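Local structure of putative uncharacterized protein (Pyrococcus furiosus, 3UFC) at residues P178-K189 with L206-I217. The protein probably binds CRISPR RNA as a Cas6-like member of the RAMP family, in an adaptive immune system against viruses and other mobile elements. Residues are numbered along the deposited sequence; the frame is centred on the assembly and turned at random.
Sequences PEDKDFRIELIK and LMVFRYYGSKEI
Phe183 and Tyr211 meet on the buried face of an antiparallel beta hairpin in the C-terminal ferredoxin-like part of this Cas6 paralogue. Their ring planes are 20° apart, but slid so far that Tyr211 CE1 alone sits over the Phe183 face, 3.4 Å from Phe183 CD1. Helix 215-224 closes this packed side: Ile217 CG2 lies 3.8 Å from Phe183 CE2, and Leu167 of helix 158-174 backs Ile217. Farther along, Ile185 CG2 packs against Phe209 CD2.

The face carrying Arg184, Glu186, Arg210 and Tyr212 is more polar and more open to solvent. Arg184 CG sits between its backbone N and carbonyl carbon (chi1 61°) and the chain then runs straight, laying the guanidinium flat on Tyr212, planes 11° apart, with Tyr212 CB under its centre. Beside it, Glu186 OE2 makes a salt bridge to Arg210 NH1 (2.9 Å), which approaches from above the carboxylate plane. A classic beta bulge puts Ile188 and Lys189 opposite Val208.

Ser214 caps the helix: its OG accepts from Ile217 N and donates to Asp180 O. The Glu216 carboxylate takes two successive loop N-H groups on its syn side, Glu179 N to OE1 and Asp180 N to OE2, in bonds of 2.9 Å.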
loop_
_atom_site.group_PDB
_atom_site.type_symbol
_atom_site.label_atom_id
_atom_site.label_comp_id
_atom_site.label_asym_id
_atom_site.label_seq_id
_atom_site.Cartn_x
_atom_site.Cartn_y
_atom_site.Cartn_z
ATOM N N PRO A 178 4.137 7.546 -19.611
ATOM C CA PRO A 178 5.152 8.521 -19.208
ATOM C C PRO A 178 6.171 8.671 -20.335
ATOM O O PRO A 178 6.413 7.727 -21.084
ATOM C CB PRO A 178 5.760 7.884 -17.969
ATOM C CG PRO A 178 5.711 6.421 -18.310
ATOM C CD PRO A 178 4.315 6.273 -18.891
ATOM N N GLU A 179 6.764 9.852 -20.456
ATOM C CA GLU A 179 7.751 10.081 -21.500
ATOM C C GLU A 179 8.911 9.101 -21.341
ATOM O O GLU A 179 9.334 8.465 -22.302
ATOM C CB GLU A 179 8.263 11.519 -21.437
ATOM C CG GLU A 179 9.019 11.940 -22.679
ATOM C CD GLU A 179 8.208 11.725 -23.946
ATOM O OE1 GLU A 179 7.066 12.232 -24.014
ATOM O OE2 GLU A 179 8.713 11.047 -24.872
ATOM N N ASP A 180 9.425 8.986 -20.121
ATOM C CA ASP A 180 10.517 8.065 -19.843
ATOM C C ASP A 180 9.895 6.816 -19.223
ATOM O O ASP A 180 9.336 6.864 -18.123
ATOM C CB ASP A 180 11.521 8.705 -18.880
ATOM C CG ASP A 180 12.738 7.840 -18.653
ATOM O OD1 ASP A 180 13.660 8.278 -17.930
ATOM O OD2 ASP A 180 12.777 6.716 -19.196
ATOM N N LYS A 181 10.000 5.697 -19.933
ATOM C CA LYS A 181 9.415 4.441 -19.477
ATOM C C LYS A 181 10.411 3.446 -18.901
ATOM O O LYS A 181 10.028 2.337 -18.538
ATOM C CB LYS A 181 8.682 3.768 -20.640
ATOM C CG LYS A 181 7.707 4.674 -21.374
ATOM C CD LYS A 181 7.183 4.014 -22.639
ATOM C CE LYS A 181 6.201 4.920 -23.365
ATOM N NZ LYS A 181 6.790 6.256 -23.675
ATOM N N ASP A 182 11.674 3.831 -18.785
ATOM C CA ASP A 182 12.672 2.883 -18.299
ATOM C C ASP A 182 13.218 3.077 -16.889
ATOM O O ASP A 182 13.432 4.198 -16.438
ATOM C CB ASP A 182 13.842 2.841 -19.284
ATOM C CG ASP A 182 13.384 2.674 -20.723
ATOM O OD1 ASP A 182 12.674 1.688 -21.021
ATOM O OD2 ASP A 182 13.733 3.535 -21.557
ATOM N N PHE A 183 13.451 1.959 -16.206
ATOM C CA PHE A 183 14.015 1.975 -14.862
ATOM C C PHE A 183 14.502 0.594 -14.466
ATOM O O PHE A 183 14.113 -0.408 -15.062
ATOM C CB PHE A 183 12.986 2.480 -13.836
ATOM C CG PHE A 183 11.888 1.490 -13.507
ATOM C CD1 PHE A 183 12.075 0.515 -12.534
ATOM C CD2 PHE A 183 10.653 1.569 -14.142
ATOM C CE1 PHE A 183 11.040 -0.370 -12.192
ATOM C CE2 PHE A 183 9.612 0.688 -13.808
ATOM C CZ PHE A 183 9.810 -0.279 -12.830
ATOM N N ARG A 184 15.368 0.552 -13.462
ATOM C CA ARG A 184 15.897 -0.702 -12.951
ATOM C C ARG A 184 15.963 -0.564 -11.436
ATOM O O ARG A 184 15.820 0.535 -10.899
ATOM C CB ARG A 184 17.299 -0.979 -13.516
ATOM C CG ARG A 184 18.349 0.066 -13.159
ATOM C CD ARG A 184 19.760 -0.392 -13.549
ATOM N NE ARG A 184 20.763 0.652 -13.336
ATOM C CZ ARG A 184 20.835 1.777 -14.044
ATOM N NH1 ARG A 184 19.965 2.011 -15.018
ATOM N NH2 ARG A 184 21.776 2.675 -13.779
ATOM N N ILE A 185 16.162 -1.676 -10.744
ATOM C CA ILE A 185 16.243 -1.640 -9.291
ATOM C C ILE A 185 17.325 -2.579 -8.806
ATOM O O ILE A 185 17.675 -3.543 -9.489
ATOM C CB ILE A 185 14.920 -2.088 -8.618
ATOM C CG1 ILE A 185 14.704 -3.589 -8.841
ATOM C CG2 ILE A 185 13.743 -1.291 -9.176
ATOM C CD1 ILE A 185 13.664 -4.195 -7.924
ATOM N N GLU A 186 17.866 -2.293 -7.632
ATOM C CA GLU A 186 18.863 -3.172 -7.054
ATOM C C GLU A 186 18.418 -3.446 -5.626
ATOM O O GLU A 186 18.232 -2.527 -4.826
ATOM C CB GLU A 186 20.266 -2.554 -7.106
ATOM C CG GLU A 186 20.520 -1.357 -6.225
ATOM C CD GLU A 186 21.966 -0.888 -6.316
ATOM O OE1 GLU A 186 22.875 -1.701 -6.046
ATOM O OE2 GLU A 186 22.198 0.290 -6.658
ATOM N N LEU A 187 18.212 -4.724 -5.330
ATOM C CA LEU A 187 17.763 -5.156 -4.015
ATOM C C LEU A 187 18.795 -4.903 -2.930
ATOM O O LEU A 187 19.969 -5.222 -3.094
ATOM C CB LEU A 187 17.445 -6.649 -4.036
ATOM C CG LEU A 187 16.023 -7.116 -3.739
ATOM C CD1 LEU A 187 16.091 -8.592 -3.387
ATOM C CD2 LEU A 187 15.408 -6.331 -2.589
ATOM N N ILE A 188 18.348 -4.334 -1.817
ATOM C CA ILE A 188 19.229 -4.071 -0.690
ATOM C C ILE A 188 18.844 -5.000 0.462
ATOM O O ILE A 188 19.706 -5.633 1.066
ATOM C CB ILE A 188 19.132 -2.603 -0.238
ATOM C CG1 ILE A 188 19.630 -1.686 -1.361
ATOM C CG2 ILE A 188 19.949 -2.393 1.029
ATOM C CD1 ILE A 188 19.518 -0.212 -1.046
ATOM N N LYS A 189 17.547 -5.081 0.753
ATOM C CA LYS A 189 17.035 -5.947 1.817
ATOM C C LYS A 189 15.764 -6.621 1.304
ATOM O O LYS A 189 15.031 -6.039 0.507
ATOM C CB LYS A 189 16.705 -5.136 3.074
ATOM C CG LYS A 189 17.883 -4.388 3.687
ATOM C CD LYS A 189 17.435 -3.587 4.906
ATOM C CE LYS A 189 18.564 -2.738 5.474
ATOM N NZ LYS A 189 19.719 -3.563 5.928
ATOM N N LEU A 206 8.543 -7.442 1.257
ATOM C CA LEU A 206 8.817 -6.301 2.114
ATOM C C LEU A 206 10.250 -6.086 1.643
ATOM O O LEU A 206 11.039 -7.031 1.616
ATOM C CB LEU A 206 8.759 -6.698 3.592
ATOM C CG LEU A 206 7.327 -6.781 4.140
ATOM C CD1 LEU A 206 7.329 -7.267 5.588
ATOM C CD2 LEU A 206 6.675 -5.404 4.049
ATOM N N MET A 207 10.598 -4.877 1.235
ATOM C CA MET A 207 11.942 -4.690 0.717
ATOM C C MET A 207 12.477 -3.272 0.715
ATOM O O MET A 207 11.732 -2.297 0.791
ATOM C CB MET A 207 11.993 -5.239 -0.720
ATOM C CG MET A 207 10.946 -4.609 -1.664
ATOM S SD MET A 207 10.675 -5.453 -3.285
ATOM C CE MET A 207 11.993 -4.761 -4.265
ATOM N N VAL A 208 13.800 -3.185 0.642
ATOM C CA VAL A 208 14.492 -1.913 0.549
ATOM C C VAL A 208 15.228 -2.082 -0.773
ATOM O O VAL A 208 15.904 -3.093 -0.986
ATOM C CB VAL A 208 15.510 -1.712 1.696
ATOM C CG1 VAL A 208 16.322 -0.445 1.448
ATOM C CG2 VAL A 208 14.778 -1.615 3.027
ATOM N N PHE A 209 15.068 -1.126 -1.675
ATOM C CA PHE A 209 15.725 -1.225 -2.966
ATOM C C PHE A 209 16.099 0.132 -3.502
ATOM O O PHE A 209 15.454 1.133 -3.193
ATOM C CB PHE A 209 14.822 -1.930 -3.991
ATOM C CG PHE A 209 13.518 -1.214 -4.264
ATOM C CD1 PHE A 209 12.461 -1.284 -3.357
ATOM C CD2 PHE A 209 13.341 -0.488 -5.439
ATOM C CE1 PHE A 209 11.246 -0.642 -3.621
ATOM C CE2 PHE A 209 12.133 0.155 -5.709
ATOM C CZ PHE A 209 11.082 0.074 -4.792
ATOM N N ARG A 210 17.157 0.165 -4.303
ATOM C CA ARG A 210 17.588 1.410 -4.913
ATOM C C ARG A 210 16.972 1.413 -6.309
ATOM O O ARG A 210 17.100 0.443 -7.055
ATOM C CB ARG A 210 19.122 1.478 -4.989
ATOM C CG ARG A 210 19.641 2.794 -5.556
ATOM C CD ARG A 210 21.168 2.910 -5.516
ATOM N NE ARG A 210 21.696 3.111 -4.169
ATOM C CZ ARG A 210 22.201 2.147 -3.407
ATOM N NH1 ARG A 210 22.254 0.901 -3.855
ATOM N NH2 ARG A 210 22.660 2.432 -2.197
ATOM N N TYR A 211 16.281 2.497 -6.639
ATOM C CA TYR A 211 15.620 2.660 -7.933
ATOM C C TYR A 211 16.455 3.563 -8.840
ATOM O O TYR A 211 16.918 4.615 -8.400
ATOM C CB TYR A 211 14.240 3.299 -7.708
ATOM C CG TYR A 211 13.476 3.688 -8.962
ATOM C CD1 TYR A 211 12.409 2.916 -9.419
ATOM C CD2 TYR A 211 13.791 4.852 -9.661
ATOM C CE1 TYR A 211 11.667 3.296 -10.539
ATOM C CE2 TYR A 211 13.057 5.242 -10.784
ATOM C CZ TYR A 211 11.997 4.461 -11.214
ATOM O OH TYR A 211 11.255 4.859 -12.303
ATOM N N TYR A 212 16.637 3.153 -10.096
ATOM C CA TYR A 212 17.392 3.937 -11.083
ATOM C C TYR A 212 16.539 4.175 -12.322
ATOM O O TYR A 212 16.045 3.222 -12.923
ATOM C CB TYR A 212 18.648 3.202 -11.571
ATOM C CG TYR A 212 19.738 2.977 -10.555
ATOM C CD1 TYR A 212 19.678 1.911 -9.666
ATOM C CD2 TYR A 212 20.854 3.818 -10.509
ATOM C CE1 TYR A 212 20.701 1.679 -8.755
ATOM C CE2 TYR A 212 21.883 3.597 -9.601
ATOM C CZ TYR A 212 21.799 2.525 -8.728
ATOM O OH TYR A 212 22.811 2.301 -7.825
ATOM N N GLY A 213 16.373 5.428 -12.727
ATOM C CA GLY A 213 15.605 5.656 -13.938
ATOM C C GLY A 213 14.556 6.741 -13.978
ATOM O O GLY A 213 14.703 7.803 -13.378
ATOM N N SER A 214 13.490 6.449 -14.713
ATOM C CA SER A 214 12.379 7.362 -14.914
ATOM C C SER A 214 11.869 8.030 -13.648
ATOM O O SER A 214 11.413 7.365 -12.723
ATOM C CB SER A 214 11.220 6.631 -15.588
ATOM O OG SER A 214 10.061 7.445 -15.608
ATOM N N LYS A 215 11.934 9.356 -13.629
ATOM C CA LYS A 215 11.471 10.125 -12.487
ATOM C C LYS A 215 9.944 10.087 -12.414
ATOM O O LYS A 215 9.378 10.050 -11.321
ATOM C CB LYS A 215 11.981 11.568 -12.599
ATOM C CG LYS A 215 11.572 12.474 -11.456
ATOM C CD LYS A 215 12.598 13.589 -11.243
ATOM C CE LYS A 215 12.834 14.409 -12.501
ATOM N NZ LYS A 215 13.908 15.435 -12.300
ATOM N N GLU A 216 9.285 10.084 -13.577
ATOM C CA GLU A 216 7.822 10.026 -13.641
ATOM C C GLU A 216 7.308 8.746 -12.980
ATOM O O GLU A 216 6.342 8.772 -12.217
ATOM C CB GLU A 216 7.339 10.050 -15.098
ATOM C CG GLU A 216 7.647 11.333 -15.863
ATOM C CD GLU A 216 7.604 11.130 -17.374
ATOM O OE1 GLU A 216 6.544 11.369 -17.995
ATOM O OE2 GLU A 216 8.638 10.716 -17.940
ATOM N N ILE A 217 7.954 7.624 -13.270
ATOM C CA ILE A 217 7.520 6.356 -12.697
ATOM C C ILE A 217 7.863 6.262 -11.215
ATOM O O ILE A 217 7.102 5.697 -10.435
ATOM C CB ILE A 217 8.126 5.149 -13.473
ATOM C CG1 ILE A 217 7.510 5.086 -14.874
ATOM C CG2 ILE A 217 7.849 3.845 -12.726
ATOM C CD1 ILE A 217 8.075 3.999 -15.756
HETATM O O HOH W 1 13.047 10.513 -16.231
#